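PDB 3SYJ: adhesion and penetration protein autotransporter from Haemophilus influenzae, which promotes bacterial adherence to and invasion of host cells as a self-associating autotransporter, and is probably also a serine protease. Local coordinates for residues 430-435 against 457-462. Residues are numbered along the deposited sequence; the frame is centred on the assembly and turned at random.
Sequences KVILEQ and TVQLND
Lys430 reaches diagonally over the sheet to the amide of Gln459, passing its paired neighbour Thr457, whose CG2 lies beside Lys430 CG. CG of the lysine is anti to the backbone N (chi1 -168°), and a bend at chi3 brings NZ to 3.0 Å from Gln459 OE1 in a hydrogen bond whose donor is tilted 24° from the carbonyl plane. The glutamine, extended beyond CG, runs alongside Ile432 and points the same way, with its NE2 3.7 Å from Ile432 CD1. Its amide thus meets the lysine through the oxygen and the isoleucine through the nitrogen. The other branch of Ile432, CG2, is anti to the backbone N and presses on Asn461 CG at 3.4 Å. Beneath these side chains, strands 430-433 and 455-460 pair in parallel as successive rungs of the right-handed beta-helix in the Hap passenger domain, with strand 411-414 on the far edge of 430-433 and 478-481 beyond 455-460. Backbone bonds alternate from Val431 N to Thr457 O (2.9 Å) through Gln459 and Leu433; the last, Asn461 N to Leu433 O, is longer at 3.1 Å and more bent. On the opposite face, which is buried, Val431 sits next to Val458 and Leu433 next to Leu460 in register, and Val426 of strand 423-427 packs against both valines. Leu433 CD1 touches both Val458 CG1 and Leu460 CD2 at 3.8 Å. Past the strand ends, the CG of Glu434 lies 3.9 Å from Asn461 CB, while the Asp462 carboxylate forms a salt bridge with Lys443.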
ATOM      1  N   LYS A 430       8.511  50.218  -5.315  1.00 17.45           N
ATOM      2  CA  LYS A 430       9.714  49.397  -5.353  1.00 15.38           C
ATOM      3  C   LYS A 430      10.989  50.212  -5.479  1.00 15.45           C
ATOM      4  O   LYS A 430      11.053  51.191  -6.214  1.00 17.34           O
ATOM      5  CB  LYS A 430       9.651  48.382  -6.492  1.00 17.09           C
ATOM      6  CG  LYS A 430      10.737  47.324  -6.412  1.00 19.46           C
ATOM      7  CD  LYS A 430      11.029  46.700  -7.770  1.00 21.87           C
ATOM      8  CE  LYS A 430       9.893  45.815  -8.240  1.00 29.00           C
ATOM      9  NZ  LYS A 430      10.182  45.308  -9.611  1.00 25.60           N
ATOM     10  N   VAL A 431      12.002  49.796  -4.734  1.00 16.33           N
ATOM     11  CA  VAL A 431      13.331  50.357  -4.847  1.00 10.87           C
ATOM     12  C   VAL A 431      14.209  49.187  -5.225  1.00 15.42           C
ATOM     13  O   VAL A 431      14.241  48.175  -4.519  1.00 12.49           O
ATOM     14  CB  VAL A 431      13.821  50.907  -3.505  1.00 13.35           C
ATOM     15  CG1 VAL A 431      15.324  51.119  -3.529  1.00  9.81           C
ATOM     16  CG2 VAL A 431      13.078  52.196  -3.148  1.00 15.80           C
ATOM     17  N   ILE A 432      14.894  49.311  -6.357  1.00 13.39           N
ATOM     18  CA  ILE A 432      15.862  48.311  -6.787  1.00 14.85           C
ATOM     19  C   ILE A 432      17.252  48.816  -6.433  1.00 14.33           C
ATOM     20  O   ILE A 432      17.604  49.949  -6.759  1.00 15.87           O
ATOM     21  CB  ILE A 432      15.779  48.068  -8.308  1.00 15.21           C
ATOM     22  CG1 ILE A 432      14.379  47.578  -8.694  1.00 16.41           C
ATOM     23  CG2 ILE A 432      16.834  47.081  -8.743  1.00 14.99           C
ATOM     24  CD1 ILE A 432      14.153  47.474 -10.196  1.00 16.35           C
ATOM     25  N   LEU A 433      18.032  47.987  -5.749  1.00 13.73           N
ATOM     26  CA  LEU A 433      19.384  48.365  -5.358  1.00 16.81           C
ATOM     27  C   LEU A 433      20.403  47.845  -6.354  1.00 16.35           C
ATOM     28  O   LEU A 433      20.595  46.636  -6.480  1.00 13.66           O
ATOM     29  CB  LEU A 433      19.723  47.814  -3.977  1.00 15.53           C
ATOM     30  CG  LEU A 433      18.762  48.192  -2.851  1.00 16.22           C
ATOM     31  CD1 LEU A 433      19.215  47.540  -1.554  1.00 12.29           C
ATOM     32  CD2 LEU A 433      18.694  49.712  -2.721  1.00 10.98           C
ATOM     33  N   GLU A 434      21.055  48.767  -7.055  1.00 18.26           N
ATOM     34  CA  GLU A 434      22.165  48.409  -7.929  1.00 21.84           C
ATOM     35  C   GLU A 434      23.257  49.483  -7.956  1.00 20.08           C
ATOM     36  O   GLU A 434      23.676  49.908  -9.032  1.00 22.13           O
ATOM     37  CB  GLU A 434      21.666  48.118  -9.358  1.00 20.46           C
ATOM     38  CG  GLU A 434      22.530  47.092 -10.097  1.00 23.70           C
ATOM     39  CD  GLU A 434      22.129  46.873 -11.546  1.00 28.21           C
ATOM     40  OE1 GLU A 434      21.048  47.341 -11.958  1.00 32.40           O
ATOM     41  OE2 GLU A 434      22.906  46.225 -12.276  1.00 34.60           O
ATOM     42  N   GLN A 435      23.716  49.924  -6.785  1.00 18.40           N
ATOM     43  CA  GLN A 435      24.835  50.863  -6.731  1.00 20.98           C
ATOM     44  C   GLN A 435      26.004  50.270  -7.479  1.00 22.26           C
ATOM     45  O   GLN A 435      26.252  49.067  -7.383  1.00 23.45           O
ATOM     46  CB  GLN A 435      25.300  51.119  -5.298  1.00 19.69           C
ATOM     47  CG  GLN A 435      24.536  52.168  -4.556  1.00 26.15           C
ATOM     48  CD  GLN A 435      24.896  53.577  -4.952  1.00 16.89           C
ATOM     49  OE1 GLN A 435      25.974  54.088  -4.643  1.00 17.85           O
ATOM     50  NE2 GLN A 435      23.971  54.229  -5.610  1.00 17.13           N
ATOM     51  N   THR A 457       8.648  47.546  -1.462  1.00 17.75           N
ATOM     52  CA  THR A 457       9.514  46.418  -1.797  1.00 16.17           C
ATOM     53  C   THR A 457      10.944  46.879  -2.076  1.00 17.57           C
ATOM     54  O   THR A 457      11.177  47.834  -2.820  1.00 16.10           O
ATOM     55  CB  THR A 457       9.001  45.660  -3.052  1.00 17.62           C
ATOM     56  OG1 THR A 457       7.731  45.057  -2.778  1.00 18.37           O
ATOM     57  CG2 THR A 457       9.989  44.575  -3.483  1.00 14.94           C
ATOM     58  N   VAL A 458      11.906  46.195  -1.479  1.00 16.36           N
ATOM     59  CA  VAL A 458      13.295  46.398  -1.840  1.00 14.87           C
ATOM     60  C   VAL A 458      13.745  45.172  -2.611  1.00 17.80           C
ATOM     61  O   VAL A 458      13.629  44.054  -2.119  1.00 19.24           O
ATOM     62  CB  VAL A 458      14.187  46.585  -0.601  1.00 14.93           C
ATOM     63  CG1 VAL A 458      15.639  46.378  -0.963  1.00 13.12           C
ATOM     64  CG2 VAL A 458      13.963  47.969   0.018  1.00 12.46           C
ATOM     65  N   GLN A 459      14.241  45.391  -3.824  1.00 18.02           N
ATOM     66  CA  GLN A 459      14.679  44.311  -4.704  1.00 18.61           C
ATOM     67  C   GLN A 459      16.190  44.409  -4.928  1.00 16.00           C
ATOM     68  O   GLN A 459      16.715  45.487  -5.223  1.00 14.70           O
ATOM     69  CB  GLN A 459      13.932  44.392  -6.040  1.00 16.60           C
ATOM     70  CG  GLN A 459      14.436  43.462  -7.138  1.00 13.77           C
ATOM     71  CD  GLN A 459      13.717  43.706  -8.454  1.00 18.35           C
ATOM     72  OE1 GLN A 459      12.493  43.788  -8.497  1.00 18.05           O
ATOM     73  NE2 GLN A 459      14.481  43.834  -9.536  1.00 19.23           N
ATOM     74  N   LEU A 460      16.884  43.288  -4.773  1.00 15.59           N
ATOM     75  CA  LEU A 460      18.338  43.267  -4.903  1.00 17.46           C
ATOM     76  C   LEU A 460      18.755  42.909  -6.327  1.00 17.09           C
ATOM     77  O   LEU A 460      18.422  41.833  -6.830  1.00 16.90           O
ATOM     78  CB  LEU A 460      18.951  42.260  -3.920  1.00 11.65           C
ATOM     79  CG  LEU A 460      18.533  42.365  -2.451  1.00 17.77           C
ATOM     80  CD1 LEU A 460      19.349  41.405  -1.577  1.00 16.25           C
ATOM     81  CD2 LEU A 460      18.679  43.795  -1.962  1.00 11.24           C
ATOM     82  N   ASN A 461      19.490  43.808  -6.970  1.00 17.32           N
ATOM     83  CA  ASN A 461      20.042  43.520  -8.286  1.00 17.72           C
ATOM     84  C   ASN A 461      21.555  43.368  -8.265  1.00 18.39           C
ATOM     85  O   ASN A 461      22.197  43.425  -9.305  1.00 19.28           O
ATOM     86  CB  ASN A 461      19.626  44.584  -9.303  1.00 17.18           C
ATOM     87  CG  ASN A 461      18.283  44.283  -9.943  1.00 19.60           C
ATOM     88  OD1 ASN A 461      17.997  44.744 -11.043  1.00 21.17           O
ATOM     89  ND2 ASN A 461      17.457  43.499  -9.258  1.00 16.11           N
ATOM     90  N   ASP A 462      22.118  43.164  -7.077  1.00 20.67           N
ATOM     91  CA  ASP A 462      23.562  42.999  -6.928  1.00 19.31           C
ATOM     92  C   ASP A 462      23.901  42.566  -5.508  1.00 22.92           C
ATOM     93  O   ASP A 462      23.049  42.614  -4.613  1.00 22.97           O
ATOM     94  CB  ASP A 462      24.288  44.304  -7.276  1.00 20.89           C
ATOM     95  CG  ASP A 462      25.799  44.120  -7.454  1.00 27.21           C
ATOM     96  OD1 ASP A 462      26.281  42.967  -7.523  1.00 25.73           O
ATOM     97  OD2 ASP A 462      26.512  45.144  -7.528  1.00 25.70           O
TER
HETATM   98  O   HOH W   1      26.931  47.247  -8.820  1.00 31.94           O